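Local coordinates for protein aromatic amino acid aminotransferase I (Candida albicans WO-1, PDB 6HNU) that probably transfers the amino group between aromatic L-amino acids and 2-oxoglutarate, using pyridoxal 5'-phosphate as cofactor, at residues B[14-18]-B[19-23]; B[146-149]-B[150-154]; B[170-173]-B[174-178]; B[200-204]-B[205-209]. All blocks are in the same frame, centred on the assembly; numbering follows the deposited sequence.

Contact 1 of 4, residues B[14-18]-B[19-23]; sequences HLLSN and ESKAR
The chain turns into a short helix as Lys-21 N donates to Ser-17 O over 3.1 Å at 164°. One residue on, Ala-22 N reaches Asn-18 O in the same way, also over 3.1 Å. The hydroxyl of Ser-17 takes up a different amide. With OG turned between the backbone N and the carbonyl carbon (chi1 82°), it accepts from Ser-20 N at 3.0 Å; Ser-17 is also tied to Thr-151 of helix 141-152, by a backbone bond and a weak one from OG to Thr-151 O. Ser-17 is thus the N-cap of helix 18-22. Amides in the first turn of a helix lack the carbonyl partner four residues back that the interior has, and the short serine side chain can curl round to serve as acceptor.

Glu-19 bends at chi2 (85°), which folds its carboxylate back beside the cap until OE1 lies 3.4 Å from Ser-17 CB. That same OE1 has its hydrogen bond further on, with Ser-154 OG just past the end of helix 141-152. Lys-21 runs back along the incoming chain. Its CG sits 3.9 Å from Leu-16 CB, so the methylene part of the lysine covers the leucine obliquely, and the extended chain carries NZ to within 3.6 Å of Leu-16 O. A lysine serves both needs here, an apolar stem and a charged end at an exposed border. The CD2 branch of Leu-16 lies 3.9 Å from Ser-20 OG, and the leucine also packs on Leu-317 of helix 315-327 and Phe-152. Gly-175 of the second subunit packs against Glu-19.

Contact 2 of 4, residues B[146-149]-B[150-154]; sequences DSTL and RTFCS
Asp-146 and Arg-150 stand one turn apart in the second half of helix 141-152, on a face directed at the second subunit. Arg-150 CD lies 3.8 Å from Asp-146 OD2, and beyond it the bend at chi3 (82°) turns the guanidinium, whose plane is 49° from that of the carboxylate. The charged ends do not pair directly within the subunit, since Asp-146 OD2 and Arg-150 NH2 are 4.1 Å apart. A water joins them instead: it donates to Asp-146 OD2 at 3.0 Å and to Ser-147 OG, which also hydrogen-bonds Glu-143 OE2, and accepts from Arg-150 NH2. Each charge finds its salt-bridge partner on the second subunit, Asp-146 with Arg-150 of that chain and Arg-150 with Asp-146 of that chain, a reciprocal dimer contact. The same helix bears Asn-141 and Thr-142, which bind pyridoxal 5'-phosphate at its other end.

Thr-151 makes a second link along the helix. Its OG1 lies anti to its own carbonyl carbon (chi1 -60°) and donates to Ser-147 O at 2.7 Å, beside a weak bond from Thr-151 N to the same oxygen; a threonine buried in a helix can satisfy its hydroxyl in just this way. One turn before Phe-152, the methyl CG2 of Thr-148 meets the ring edge in its plane, 3.9 Å from Phe-152 CD2, and Phe-152 N donates to Thr-148 O at 3.0 Å. Helical angles end at Cys-153, whose amide reaches back weakly to Leu-149 O. Its SG lies 4.2 Å from Leu-149 CD2, a loose apolar touch that suits a small, buried, uncharged side chain.

Contact 3 of 4, residues B[170-173]-B[174-178]; sequences LESA and NGQGV
Two nearly straight backbone bonds hold this helix end: Asn-174 N donates to Leu-170 O at 2.8 Å, and Val-178 N to Ala-173 O at 3.0 Å with an angle of 166°. Ala-173 O also takes Gln-176 N at 3.0 Å, the two donors coming from opposite faces of its carbonyl plane, so the one oxygen is gripped from above and below. Gly-175 N continues the helical pattern to Glu-171 O.

Among the side chains, the amide of Asn-174 lies against Leu-170 O, CG 3.0 Å from it, without bonding to it. The carboxylate of Glu-171 stands almost at right angles to that amide, and its OE2 bonds to Gln-24 N of the second subunit. CG of Gln-176 passes 3.5 Å from Ser-172 O, while its NE2 makes a weak bond to Asp-146 O of helix 141-152. Ala-173 CB and Val-178 CB meet at 4.3 Å, two small apolar side chains that suit their buried positions. Gly-177 takes a positive phi (64°), easy for a residue without CB, as the C-prime position of a Schellman motif that ends helix 167-175 within a beta-alpha-beta unit leading from strand 158-162 into strand 179-186.

Contact 4 of 4, residues B[200-204]-B[205-209]; sequences SRWVG and NKPKF
Trp-202 leans across the loop toward the segment 205-209 and meets Asn-205, Lys-206 and Pro-207 in turn. From CB, which points at that segment, the side chain sets off with CG anti to the backbone N (chi1 -169°), and this carries the indole back toward 205-209, with Gly-204 O at its edge. CD1 comes first, 3.7 Å from Lys-206 CA and close to Asn-205 O as well. NE1 follows and makes the polar bond of the contact, donating to Asn-205 O at 2.8 Å with an N-H...O angle of 154°. The oxygen is tilted somewhat from the indole plane, and NE1 stands above the carbonyl plane, off any lone pair. Further round, CE2 lies 3.7 Å from Pro-207 CD, which sits over the face of the five-membered ring in a CH-pi contact, 3.9 Å from its centroid. The six-membered ring then takes the next proline carbon: CZ2 is 3.8 Å from Pro-207 CG, and CH2 is 3.9 Å from that same atom.

Tryptophan suits the place because a single side chain supplies both a broad apolar face for a rigid proline ring and an N-H for a backbone oxygen. Gly-204 takes a positive phi (80°), a conformation readily reached without a CB. Outside the loop, Trp-202 also packs on Thr-158, while Pro-207 touches Leu-160 of strand 158-162. The contact lies in the surface loop that leads from helix 192-200 into strand 209-212 of the large mixed sheet, with the indole lying across it.

Along the chain the contacts come in series, contact 1 near the N-terminus, followed by contacts 2, 3 and 4. Contacts 1 and 2 have centres 9 Å apart and contacts 2 and 3 10 Å apart; the centre of contact 4 lies about 17 Å from that of contact 2 and 19 Å from that of contact 1. Contact 2 is central: its helix touches the N-terminal cap, the end of helix 167-175 and Phe-209 at the start of strand 209-212. Lys-208 NZ bonds to both Leu-15 O and Phe-152 O, joining contacts 1, 2 and 4. Contacts 1, 2 and 3 also touch the second subunit, so these helices take part in the dimer interface.

Contact 1 of 4, residues B[14-18]-B[19-23]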
loop_
_atom_site.group_PDB
_atom_site.type_symbol
_atom_site.label_atom_id
_atom_site.label_comp_id
_atom_site.label_asym_id
_atom_site.label_seq_id
_atom_site.Cartn_x
_atom_site.Cartn_y
_atom_site.Cartn_z
ATOM N N HIS B 14 -1.943 -13.079 -23.118
ATOM C CA HIS B 14 -0.643 -13.763 -23.348
ATOM C C HIS B 14 0.542 -12.914 -22.829
ATOM O O HIS B 14 1.664 -13.444 -22.685
ATOM C CB HIS B 14 -0.498 -14.151 -24.837
ATOM C CG HIS B 14 -0.453 -12.976 -25.764
ATOM N ND1 HIS B 14 -1.589 -12.304 -26.156
ATOM C CD2 HIS B 14 0.575 -12.341 -26.348
ATOM C CE1 HIS B 14 -1.259 -11.324 -26.978
ATOM N NE2 HIS B 14 0.064 -11.312 -27.093
ATOM N N LEU B 15 0.356 -11.639 -22.503
ATOM C CA LEU B 15 1.497 -10.816 -22.002
ATOM C C LEU B 15 1.542 -10.832 -20.468
ATOM O O LEU B 15 2.557 -10.364 -19.888
ATOM C CB LEU B 15 1.374 -9.403 -22.577
ATOM C CG LEU B 15 1.535 -9.348 -24.094
ATOM C CD1 LEU B 15 1.473 -7.905 -24.573
ATOM C CD2 LEU B 15 2.833 -10.035 -24.529
ATOM N N LEU B 16 0.497 -11.360 -19.814
ATOM C CA LEU B 16 0.543 -11.580 -18.344
ATOM C C LEU B 16 1.642 -12.594 -18.021
ATOM O O LEU B 16 1.842 -13.531 -18.809
ATOM C CB LEU B 16 -0.803 -12.099 -17.844
ATOM C CG LEU B 16 -1.976 -11.145 -17.962
ATOM C CD1 LEU B 16 -3.274 -11.900 -17.769
ATOM C CD2 LEU B 16 -1.880 -9.975 -16.958
ATOM N N SER B 17 2.326 -12.404 -16.898
ATOM C CA SER B 17 3.207 -13.412 -16.277
ATOM C C SER B 17 2.357 -14.657 -15.938
ATOM O O SER B 17 1.130 -14.512 -15.625
ATOM C CB SER B 17 3.885 -12.848 -15.067
ATOM O OG SER B 17 3.039 -12.903 -13.937
ATOM N N ASN B 18 2.967 -15.836 -16.006
ATOM C CA ASN B 18 2.381 -17.121 -15.542
ATOM C C ASN B 18 1.824 -16.936 -14.121
ATOM O O ASN B 18 0.665 -17.343 -13.885
ATOM C CB ASN B 18 3.414 -18.249 -15.653
ATOM C CG ASN B 18 3.673 -18.649 -17.091
ATOM O OD1 ASN B 18 2.979 -18.202 -18.005
ATOM N ND2 ASN B 18 4.675 -19.487 -17.311
ATOM N N GLU B 19 2.549 -16.226 -13.255
ATOM C CA GLU B 19 2.198 -16.072 -11.819
ATOM C C GLU B 19 0.908 -15.242 -11.695
ATOM O O GLU B 19 0.018 -15.586 -10.882
ATOM C CB GLU B 19 3.400 -15.481 -11.079
ATOM C CG GLU B 19 4.659 -16.367 -11.141
ATOM C CD GLU B 19 5.574 -16.222 -12.358
ATOM O OE1 GLU B 19 5.252 -15.443 -13.258
ATOM O OE2 GLU B 19 6.629 -16.868 -12.384
ATOM N N SER B 20 0.768 -14.192 -12.498
ATOM C CA SER B 20 -0.425 -13.310 -12.484
ATOM C C SER B 20 -1.636 -14.141 -12.932
ATOM O O SER B 20 -2.703 -14.088 -12.276
ATOM C CB SER B 20 -0.204 -12.121 -13.357
ATOM O OG SER B 20 -1.309 -11.258 -13.351
ATOM N N LYS B 21 -1.482 -14.907 -14.013
ATOM C CA LYS B 21 -2.613 -15.713 -14.562
ATOM C C LYS B 21 -3.124 -16.708 -13.515
ATOM O O LYS B 21 -4.334 -16.934 -13.476
ATOM C CB LYS B 21 -2.152 -16.492 -15.795
ATOM C CG LYS B 21 -2.155 -15.732 -17.113
ATOM C CD LYS B 21 -1.115 -16.335 -18.026
ATOM C CE LYS B 21 -1.408 -16.132 -19.485
ATOM N NZ LYS B 21 -0.148 -16.176 -20.270
ATOM N N ALA B 22 -2.235 -17.293 -12.723
ATOM C CA ALA B 22 -2.546 -18.311 -11.680
ATOM C C ALA B 22 -3.207 -17.725 -10.416
ATOM O O ALA B 22 -3.699 -18.525 -9.593
ATOM C CB ALA B 22 -1.287 -19.057 -11.327
ATOM N N ARG B 23 -3.219 -16.401 -10.218
ATOM C CA ARG B 23 -3.837 -15.765 -9.018
ATOM C C ARG B 23 -5.337 -16.073 -9.014
ATOM O O ARG B 23 -5.905 -16.157 -10.116
ATOM C CB ARG B 23 -3.583 -14.257 -8.971
ATOM C CG ARG B 23 -2.148 -13.912 -8.581
ATOM C CD ARG B 23 -1.891 -12.419 -8.417
ATOM N NE ARG B 23 -0.499 -12.231 -8.085
ATOM C CZ ARG B 23 0.016 -12.371 -6.870
ATOM N NH1 ARG B 23 -0.759 -12.653 -5.823
ATOM N NH2 ARG B 23 1.324 -12.263 -6.717
#

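Contact 2 of 4, residues B[146-149]-B[150-154]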
loop_
_atom_site.group_PDB
_atom_site.type_symbol
_atom_site.label_atom_id
_atom_site.label_comp_id
_atom_site.label_asym_id
_atom_site.label_seq_id
_atom_site.Cartn_x
_atom_site.Cartn_y
_atom_site.Cartn_z
ATOM N N ASP B 146 5.237 -1.239 -8.899
ATOM C CA ASP B 146 5.593 -2.531 -8.270
ATOM C C ASP B 146 4.598 -3.580 -8.751
ATOM O O ASP B 146 5.051 -4.654 -9.237
ATOM C CB ASP B 146 5.645 -2.408 -6.752
ATOM C CG ASP B 146 6.130 -3.688 -6.083
ATOM O OD1 ASP B 146 7.259 -4.067 -6.332
ATOM O OD2 ASP B 146 5.406 -4.220 -5.276
ATOM N N SER B 147 3.314 -3.241 -8.723
ATOM C CA SER B 147 2.196 -4.136 -9.150
ATOM C C SER B 147 2.254 -4.426 -10.641
ATOM O O SER B 147 1.939 -5.592 -11.003
ATOM C CB SER B 147 0.840 -3.603 -8.758
ATOM O OG SER B 147 0.788 -3.462 -7.343
ATOM N N THR B 148 2.663 -3.454 -11.481
ATOM C CA THR B 148 2.847 -3.655 -12.942
ATOM C C THR B 148 3.900 -4.746 -13.178
ATOM O O THR B 148 3.657 -5.656 -13.989
ATOM C CB THR B 148 3.222 -2.337 -13.630
ATOM O OG1 THR B 148 2.152 -1.411 -13.367
ATOM C CG2 THR B 148 3.501 -2.520 -15.103
ATOM N N LEU B 149 5.053 -4.627 -12.539
ATOM C CA LEU B 149 6.134 -5.622 -12.695
ATOM C C LEU B 149 5.607 -6.983 -12.229
ATOM O O LEU B 149 5.859 -7.990 -12.909
ATOM C CB LEU B 149 7.325 -5.175 -11.854
ATOM C CG LEU B 149 8.160 -4.027 -12.415
ATOM C CD1 LEU B 149 8.982 -3.418 -11.311
ATOM C CD2 LEU B 149 9.044 -4.522 -13.538
ATOM N N ARG B 150 4.774 -7.027 -11.185
ATOM C CA ARG B 150 4.294 -8.353 -10.688
ATOM C C ARG B 150 3.245 -8.975 -11.610
ATOM O O ARG B 150 3.072 -10.209 -11.508
ATOM C CB ARG B 150 3.798 -8.263 -9.242
ATOM C CG ARG B 150 4.882 -7.841 -8.271
ATOM C CD ARG B 150 4.352 -7.453 -6.900
ATOM N NE ARG B 150 4.128 -8.641 -6.110
ATOM C CZ ARG B 150 3.684 -8.666 -4.851
ATOM N NH1 ARG B 150 3.590 -9.819 -4.236
ATOM N NH2 ARG B 150 3.350 -7.552 -4.216
ATOM N N THR B 151 2.533 -8.172 -12.397
ATOM C CA THR B 151 1.434 -8.581 -13.298
ATOM C C THR B 151 2.013 -9.049 -14.641
ATOM O O THR B 151 1.518 -10.053 -15.150
ATOM C CB THR B 151 0.452 -7.423 -13.449
ATOM O OG1 THR B 151 -0.025 -7.150 -12.128
ATOM C CG2 THR B 151 -0.664 -7.701 -14.430
ATOM N N PHE B 152 3.058 -8.387 -15.173
ATOM C CA PHE B 152 3.523 -8.640 -16.566
ATOM C C PHE B 152 4.906 -9.301 -16.632
ATOM O O PHE B 152 5.293 -9.663 -17.735
ATOM C CB PHE B 152 3.507 -7.346 -17.362
ATOM C CG PHE B 152 2.133 -6.762 -17.510
ATOM C CD1 PHE B 152 1.151 -7.437 -18.207
ATOM C CD2 PHE B 152 1.805 -5.563 -16.906
ATOM C CE1 PHE B 152 -0.119 -6.895 -18.365
ATOM C CE2 PHE B 152 0.530 -5.041 -17.032
ATOM C CZ PHE B 152 -0.430 -5.705 -17.755
ATOM N N CYS B 153 5.597 -9.488 -15.526
ATOM C CA CYS B 153 7.013 -9.948 -15.530
ATOM C C CYS B 153 7.256 -11.098 -14.559
ATOM O O CYS B 153 6.812 -11.004 -13.411
ATOM C CB CYS B 153 7.932 -8.796 -15.159
ATOM S SG CYS B 153 7.810 -7.405 -16.318
ATOM N N SER B 154 7.967 -12.139 -15.034
ATOM C CA SER B 154 8.588 -13.208 -14.221
ATOM C C SER B 154 10.080 -12.878 -14.130
ATOM O O SER B 154 10.587 -12.122 -15.024
ATOM C CB SER B 154 8.331 -14.589 -14.815
ATOM O OG SER B 154 6.955 -14.781 -15.232
HETATM O O HOH W 1 2.464 -4.803 -5.471
#

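Contact 3 of 4, residues B[170-173]-B[174-178]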
loop_
_atom_site.group_PDB
_atom_site.type_symbol
_atom_site.label_atom_id
_atom_site.label_comp_id
_atom_site.label_asym_id
_atom_site.label_seq_id
_atom_site.Cartn_x
_atom_site.Cartn_y
_atom_site.Cartn_z
ATOM N N LEU B 170 13.813 1.413 -11.180
ATOM C CA LEU B 170 14.877 0.436 -11.491
ATOM C C LEU B 170 15.076 -0.481 -10.280
ATOM O O LEU B 170 15.230 -1.687 -10.480
ATOM C CB LEU B 170 16.166 1.195 -11.815
ATOM C CG LEU B 170 16.168 2.049 -13.086
ATOM C CD1 LEU B 170 17.531 2.707 -13.263
ATOM C CD2 LEU B 170 15.786 1.224 -14.290
ATOM N N GLU B 171 15.155 0.084 -9.083
ATOM C CA GLU B 171 15.254 -0.696 -7.813
ATOM C C GLU B 171 14.109 -1.702 -7.732
ATOM O O GLU B 171 14.359 -2.853 -7.362
ATOM C CB GLU B 171 15.233 0.221 -6.591
ATOM C CG GLU B 171 15.404 -0.512 -5.247
ATOM C CD GLU B 171 16.684 -1.336 -5.134
ATOM O OE1 GLU B 171 17.649 -1.008 -5.854
ATOM O OE2 GLU B 171 16.717 -2.321 -4.356
ATOM N N SER B 172 12.872 -1.279 -8.016
ATOM C CA SER B 172 11.703 -2.184 -7.981
ATOM C C SER B 172 11.939 -3.354 -8.947
ATOM O O SER B 172 11.707 -4.510 -8.535
ATOM C CB SER B 172 10.440 -1.430 -8.279
ATOM O OG SER B 172 9.338 -2.316 -8.326
ATOM N N ALA B 173 12.349 -3.060 -10.187
ATOM C CA ALA B 173 12.618 -4.091 -11.211
ATOM C C ALA B 173 13.747 -5.005 -10.706
ATOM O O ALA B 173 13.614 -6.276 -10.855
ATOM C CB ALA B 173 12.948 -3.476 -12.550
ATOM N N ASN B 174 14.825 -4.411 -10.191
ATOM C CA ASN B 174 16.009 -5.171 -9.691
ATOM C C ASN B 174 15.560 -6.185 -8.646
ATOM O O ASN B 174 15.981 -7.366 -8.705
ATOM C CB ASN B 174 17.074 -4.247 -9.116
ATOM C CG ASN B 174 17.691 -3.370 -10.186
ATOM O OD1 ASN B 174 17.553 -3.663 -11.376
ATOM N ND2 ASN B 174 18.420 -2.353 -9.757
ATOM N N GLY B 175 14.652 -5.771 -7.778
ATOM C CA GLY B 175 14.141 -6.607 -6.677
ATOM C C GLY B 175 13.359 -7.790 -7.193
ATOM O O GLY B 175 13.330 -8.794 -6.483
ATOM N N GLN B 176 12.761 -7.693 -8.379
ATOM C CA GLN B 176 11.956 -8.784 -8.954
ATOM C C GLN B 176 12.757 -9.569 -10.004
ATOM O O GLN B 176 12.164 -10.436 -10.632
ATOM C CB GLN B 176 10.679 -8.178 -9.496
ATOM C CG GLN B 176 9.879 -7.530 -8.383
ATOM C CD GLN B 176 8.574 -7.003 -8.884
ATOM O OE1 GLN B 176 7.919 -7.586 -9.761
ATOM N NE2 GLN B 176 8.189 -5.873 -8.305
ATOM N N GLY B 177 14.061 -9.334 -10.116
ATOM C CA GLY B 177 14.927 -10.004 -11.102
ATOM C C GLY B 177 14.547 -9.669 -12.534
ATOM O O GLY B 177 14.742 -10.524 -13.417
ATOM N N VAL B 178 13.966 -8.489 -12.783
ATOM C CA VAL B 178 13.550 -8.093 -14.152
ATOM C C VAL B 178 14.646 -7.227 -14.749
ATOM O O VAL B 178 15.005 -6.220 -14.118
ATOM C CB VAL B 178 12.177 -7.412 -14.137
ATOM C CG1 VAL B 178 11.763 -6.982 -15.534
ATOM C CG2 VAL B 178 11.163 -8.347 -13.487
#

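Contact 4 of 4, residues B[200-204]-B[205-209]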
loop_
_atom_site.group_PDB
_atom_site.type_symbol
_atom_site.label_atom_id
_atom_site.label_comp_id
_atom_site.label_asym_id
_atom_site.label_seq_id
_atom_site.Cartn_x
_atom_site.Cartn_y
_atom_site.Cartn_z
ATOM N N SER B 200 13.912 -4.650 -34.187
ATOM C CA SER B 200 13.955 -5.358 -35.498
ATOM C C SER B 200 14.950 -6.524 -35.426
ATOM O O SER B 200 14.739 -7.467 -36.175
ATOM C CB SER B 200 14.292 -4.449 -36.650
ATOM O OG SER B 200 15.636 -4.008 -36.515
ATOM N N ARG B 201 15.980 -6.443 -34.578
ATOM C CA ARG B 201 17.033 -7.496 -34.443
ATOM C C ARG B 201 16.968 -8.152 -33.059
ATOM O O ARG B 201 17.973 -8.786 -32.636
ATOM C CB ARG B 201 18.423 -6.927 -34.714
ATOM C CG ARG B 201 18.575 -5.448 -34.414
ATOM C CD ARG B 201 20.020 -5.033 -34.247
ATOM N NE ARG B 201 20.316 -5.102 -32.824
ATOM C CZ ARG B 201 20.335 -4.079 -31.956
ATOM N NH1 ARG B 201 20.127 -2.822 -32.355
ATOM N NH2 ARG B 201 20.594 -4.350 -30.676
ATOM N N TRP B 202 15.834 -8.027 -32.363
ATOM C CA TRP B 202 15.731 -8.535 -30.972
ATOM C C TRP B 202 16.048 -10.034 -30.947
ATOM O O TRP B 202 15.346 -10.792 -31.642
ATOM C CB TRP B 202 14.345 -8.299 -30.363
ATOM C CG TRP B 202 14.360 -8.588 -28.898
ATOM C CD1 TRP B 202 13.971 -9.740 -28.274
ATOM C CD2 TRP B 202 14.876 -7.723 -27.877
ATOM N NE1 TRP B 202 14.188 -9.647 -26.927
ATOM C CE2 TRP B 202 14.737 -8.416 -26.648
ATOM C CE3 TRP B 202 15.371 -6.417 -27.863
ATOM C CZ2 TRP B 202 15.093 -7.840 -25.433
ATOM C CZ3 TRP B 202 15.754 -5.867 -26.660
ATOM C CH2 TRP B 202 15.603 -6.564 -25.459
ATOM N N VAL B 203 16.993 -10.453 -30.122
ATOM C CA VAL B 203 17.236 -11.915 -29.897
ATOM C C VAL B 203 16.512 -12.384 -28.617
ATOM O O VAL B 203 16.515 -11.651 -27.607
ATOM C CB VAL B 203 18.740 -12.261 -29.873
ATOM C CG1 VAL B 203 19.502 -11.522 -28.803
ATOM C CG2 VAL B 203 18.952 -13.749 -29.667
ATOM N N GLY B 204 15.939 -13.590 -28.667
ATOM C CA GLY B 204 15.340 -14.296 -27.514
ATOM C C GLY B 204 13.949 -13.766 -27.227
ATOM O O GLY B 204 13.327 -13.144 -28.141
ATOM N N ASN B 205 13.434 -14.014 -26.032
ATOM C CA ASN B 205 12.042 -13.619 -25.714
ATOM C C ASN B 205 11.972 -12.082 -25.737
ATOM O O ASN B 205 12.833 -11.389 -25.157
ATOM C CB ASN B 205 11.523 -14.229 -24.412
ATOM C CG ASN B 205 11.412 -15.740 -24.465
ATOM O OD1 ASN B 205 10.846 -16.289 -25.405
ATOM N ND2 ASN B 205 11.907 -16.405 -23.438
ATOM N N LYS B 206 10.939 -11.586 -26.390
ATOM C CA LYS B 206 10.711 -10.138 -26.550
ATOM C C LYS B 206 10.499 -9.496 -25.184
ATOM O O LYS B 206 10.129 -10.141 -24.204
ATOM C CB LYS B 206 9.531 -9.913 -27.482
ATOM C CG LYS B 206 8.218 -10.529 -27.036
ATOM C CD LYS B 206 7.074 -10.253 -28.002
ATOM C CE LYS B 206 7.497 -10.391 -29.452
ATOM N NZ LYS B 206 6.321 -10.490 -30.344
ATOM N N PRO B 207 10.745 -8.184 -25.075
ATOM C CA PRO B 207 10.494 -7.480 -23.832
ATOM C C PRO B 207 8.982 -7.464 -23.597
ATOM O O PRO B 207 8.256 -7.368 -24.545
ATOM C CB PRO B 207 11.033 -6.060 -24.041
ATOM C CG PRO B 207 11.691 -6.065 -25.389
ATOM C CD PRO B 207 11.206 -7.290 -26.137
ATOM N N LYS B 208 8.557 -7.502 -22.330
ATOM C CA LYS B 208 7.112 -7.480 -21.974
ATOM C C LYS B 208 6.527 -6.099 -22.223
ATOM O O LYS B 208 5.367 -6.015 -22.636
ATOM C CB LYS B 208 6.928 -7.903 -20.520
ATOM C CG LYS B 208 7.578 -9.234 -20.201
ATOM C CD LYS B 208 7.155 -10.397 -21.094
ATOM C CE LYS B 208 5.660 -10.651 -21.123
ATOM N NZ LYS B 208 5.193 -11.256 -19.848
ATOM N N PHE B 209 7.295 -5.049 -21.985
ATOM C CA PHE B 209 6.785 -3.682 -22.172
ATOM C C PHE B 209 7.923 -2.664 -22.182
ATOM O O PHE B 209 9.100 -2.949 -21.819
ATOM C CB PHE B 209 5.743 -3.394 -21.081
ATOM C CG PHE B 209 6.209 -3.422 -19.648
ATOM C CD1 PHE B 209 7.030 -2.425 -19.125
ATOM C CD2 PHE B 209 5.735 -4.386 -18.783
ATOM C CE1 PHE B 209 7.430 -2.454 -17.806
ATOM C CE2 PHE B 209 6.107 -4.392 -17.447
ATOM C CZ PHE B 209 6.946 -3.415 -16.955
#